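Local coordinates for protein ATP-dependent DNA helicase (Mycobacterium smegmatis, PDB 5V9X) that unwinds RNA:DNA hybrids in the 3'-to-5' direction in an ATP-dependent manner, tracking along single-stranded DNA, at residues 36-40 and 119-124. Residues are numbered along the deposited sequence; the frame is centred on the assembly and turned at random.
Sequences LTREW and TPLTGI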
ATOM      1  N   LEU A  36      25.311  -0.894 -32.078  1.00 58.78           N
ATOM      2  CA  LEU A  36      24.455   0.289 -32.109  1.00 59.90           C
ATOM      3  C   LEU A  36      23.993   0.680 -30.710  1.00 62.68           C
ATOM      4  O   LEU A  36      24.126   1.840 -30.304  1.00 68.63           O
ATOM      5  CB  LEU A  36      23.253   0.047 -33.021  1.00 59.42           C
ATOM      6  CG  LEU A  36      23.529  -0.244 -34.495  1.00 58.22           C
ATOM      7  CD1 LEU A  36      22.217  -0.316 -35.257  1.00 54.39           C
ATOM      8  CD2 LEU A  36      24.456   0.801 -35.101  1.00 59.61           C
ATOM      9  N   THR A  37      23.430  -0.272 -29.960  1.00 60.20           N
ATOM     10  CA  THR A  37      22.969   0.043 -28.611  1.00 53.23           C
ATOM     11  C   THR A  37      24.131   0.429 -27.705  1.00 52.96           C
ATOM     12  O   THR A  37      23.980   1.296 -26.837  1.00 53.18           O
ATOM     13  CB  THR A  37      22.200  -1.142 -28.024  1.00 44.63           C
ATOM     14  OG1 THR A  37      21.106  -1.473 -28.886  1.00 43.64           O
ATOM     15  CG2 THR A  37      21.652  -0.799 -26.651  1.00 40.50           C
ATOM     16  N   ARG A  38      25.298  -0.186 -27.903  1.00 54.48           N
ATOM     17  CA  ARG A  38      26.475   0.202 -27.135  1.00 56.46           C
ATOM     18  C   ARG A  38      26.873   1.641 -27.436  1.00 60.19           C
ATOM     19  O   ARG A  38      27.171   2.415 -26.518  1.00 61.06           O
ATOM     20  CB  ARG A  38      27.634  -0.751 -27.434  1.00 61.20           C
ATOM     21  CG  ARG A  38      28.862  -0.525 -26.568  1.00 64.86           C
ATOM     22  CD  ARG A  38      30.081  -1.275 -27.093  1.00 69.43           C
ATOM     23  NE  ARG A  38      29.829  -2.703 -27.277  1.00 69.75           N
ATOM     24  CZ  ARG A  38      29.813  -3.315 -28.457  1.00 72.42           C
ATOM     25  NH1 ARG A  38      30.046  -2.627 -29.565  1.00 75.33           N
ATOM     26  NH2 ARG A  38      29.578  -4.619 -28.530  1.00 73.66           N
ATOM     27  N   GLU A  39      26.871   2.022 -28.718  1.00 62.36           N
ATOM     28  CA  GLU A  39      27.274   3.378 -29.076  1.00 59.14           C
ATOM     29  C   GLU A  39      26.283   4.407 -28.553  1.00 57.01           C
ATOM     30  O   GLU A  39      26.685   5.492 -28.120  1.00 60.73           O
ATOM     31  CB  GLU A  39      27.433   3.517 -30.591  1.00 59.14           C
ATOM     32  CG  GLU A  39      27.860   4.923 -31.019  1.00 62.75           C
ATOM     33  CD  GLU A  39      28.426   4.977 -32.423  1.00 71.27           C
ATOM     34  OE1 GLU A  39      27.636   5.096 -33.383  1.00 72.42           O
ATOM     35  OE2 GLU A  39      29.666   4.901 -32.566  1.00 75.27           O
ATOM     36  N   TRP A  40      24.986   4.092 -28.580  1.00 53.45           N
ATOM     37  CA  TRP A  40      24.007   5.050 -28.077  1.00 53.69           C
ATOM     38  C   TRP A  40      24.183   5.285 -26.583  1.00 54.88           C
ATOM     39  O   TRP A  40      24.288   6.434 -26.135  1.00 54.51           O
ATOM     40  CB  TRP A  40      22.578   4.588 -28.355  1.00 52.22           C
ATOM     41  CG  TRP A  40      21.635   5.384 -27.511  1.00 54.27           C
ATOM     42  CD1 TRP A  40      21.246   6.673 -27.719  1.00 49.88           C
ATOM     43  CD2 TRP A  40      21.019   4.972 -26.284  1.00 55.95           C
ATOM     44  NE1 TRP A  40      20.402   7.082 -26.716  1.00 51.10           N
ATOM     45  CE2 TRP A  40      20.248   6.056 -25.820  1.00 53.18           C
ATOM     46  CE3 TRP A  40      21.035   3.788 -25.539  1.00 54.92           C
ATOM     47  CZ2 TRP A  40      19.502   5.994 -24.645  1.00 49.41           C
ATOM     48  CZ3 TRP A  40      20.290   3.726 -24.374  1.00 50.57           C
ATOM     49  CH2 TRP A  40      19.533   4.821 -23.940  1.00 47.08           C
ATOM     50  N   THR A 119      13.511   8.076 -25.473  1.00 43.21           N
ATOM     51  CA  THR A 119      14.928   8.433 -25.523  1.00 48.15           C
ATOM     52  C   THR A 119      15.807   7.289 -26.017  1.00 50.10           C
ATOM     53  O   THR A 119      16.615   7.522 -26.933  1.00 50.79           O
ATOM     54  CB  THR A 119      15.383   8.949 -24.152  1.00 51.95           C
ATOM     55  OG1 THR A 119      14.631  10.118 -23.809  1.00 58.26           O
ATOM     56  CG2 THR A 119      16.867   9.292 -24.172  1.00 49.39           C
ATOM     57  N   PRO A 120      15.719   6.058 -25.487  1.00 50.86           N
ATOM     58  CA  PRO A 120      16.567   4.987 -26.043  1.00 43.64           C
ATOM     59  C   PRO A 120      16.198   4.602 -27.464  1.00 44.90           C
ATOM     60  O   PRO A 120      17.096   4.442 -28.300  1.00 45.00           O
ATOM     61  CB  PRO A 120      16.360   3.823 -25.056  1.00 42.70           C
ATOM     62  CG  PRO A 120      15.059   4.093 -24.415  1.00 47.05           C
ATOM     63  CD  PRO A 120      14.973   5.584 -24.302  1.00 51.88           C
ATOM     64  N   LEU A 121      14.904   4.471 -27.775  1.00 40.62           N
ATOM     65  CA  LEU A 121      14.510   4.077 -29.125  1.00 38.98           C
ATOM     66  C   LEU A 121      14.920   5.129 -30.151  1.00 45.76           C
ATOM     67  O   LEU A 121      15.438   4.790 -31.222  1.00 50.67           O
ATOM     68  CB  LEU A 121      13.004   3.823 -29.182  1.00 35.84           C
ATOM     69  CG  LEU A 121      12.467   2.732 -28.251  1.00 38.41           C
ATOM     70  CD1 LEU A 121      10.967   2.551 -28.429  1.00 39.01           C
ATOM     71  CD2 LEU A 121      13.193   1.414 -28.470  1.00 36.31           C
ATOM     72  N   THR A 122      14.698   6.411 -29.842  1.00 45.72           N
ATOM     73  CA  THR A 122      15.163   7.479 -30.725  1.00 49.93           C
ATOM     74  C   THR A 122      16.680   7.447 -30.900  1.00 47.16           C
ATOM     75  O   THR A 122      17.186   7.751 -31.988  1.00 45.49           O
ATOM     76  CB  THR A 122      14.713   8.839 -30.180  1.00 57.00           C
ATOM     77  OG1 THR A 122      13.318   9.024 -30.450  1.00 55.32           O
ATOM     78  CG2 THR A 122      15.513   9.989 -30.793  1.00 63.14           C
ATOM     79  N   GLY A 123      17.414   7.067 -29.850  1.00 47.54           N
ATOM     80  CA  GLY A 123      18.866   7.033 -29.937  1.00 49.65           C
ATOM     81  C   GLY A 123      19.386   5.883 -30.779  1.00 53.93           C
ATOM     82  O   GLY A 123      20.340   6.051 -31.547  1.00 57.11           O
ATOM     83  N   ILE A 124      18.781   4.699 -30.635  1.00 48.55           N
ATOM     84  CA  ILE A 124      19.147   3.568 -31.484  1.00 48.46           C
ATOM     85  C   ILE A 124      18.980   3.941 -32.948  1.00 51.47           C
ATOM     86  O   ILE A 124      19.837   3.638 -33.787  1.00 52.27           O
ATOM     87  CB  ILE A 124      18.307   2.327 -31.124  1.00 51.77           C
ATOM     88  CG1 ILE A 124      18.437   1.980 -29.638  1.00 48.81           C
ATOM     89  CG2 ILE A 124      18.714   1.140 -31.988  1.00 58.44           C
ATOM     90  CD1 ILE A 124      19.822   1.601 -29.221  1.00 50.65           C
TER
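Trp40 lays its indole against residues 119-124 of helix 118-130, with Pro120 CA over one face of the six-membered ring. That CH-pi contact runs 3.8 Å from Pro120 CA to the ring centroid, 28° off the ring normal, so the carbon sits toward the rim. Pro120 CB follows it onto the outer carbons, 3.5 Å from Trp40 CH2. At the five-membered end Gly123 fills in: its CA comes within 3.3 Å of Trp40 CD1, and the missing side chain is what lets the indole lie so near the backbone. Thr119, Pro120, Gly123 and Ile124 together form the hole for this aromatic knob. Trp40 reaches it because CG is anti to the backbone N (chi1 165°), which carries the ring toward the backbone of 119-124.

The second point of closure is Ile124. Its CD1 ends over Thr37, 3.3 Å from Thr37 OG1 and 3.6 Å from Thr37 CA, and it also lies 4.2 Å from Trp40 CB. The Thr37 hydroxyl is hydrogen-bonded to Asp85 of helix 75-88, whose first turn probably belongs to the Walker A P-loop.

Toward Leu36 the fit slackens: its side chain stands off residues 119-124 and packs further along helix 118-130, on Val127 and Ala128. Thr119 marks the solvent side, an exposed residue whose CG2 is 4.2 Å from Trp40 CZ2 and whose side chain lies about 7 Å from the bound AMP-PNP.

The segments run at 115° to each other, and the contact lays helix 35-44 on helix 118-130 of the first RecA-like domain. No hydrogen bond spans the two segments, which implies that shape and apolar contact join them here, while polar ties lie alongside, from Thr37 to Asp85 and from Glu39 to His131.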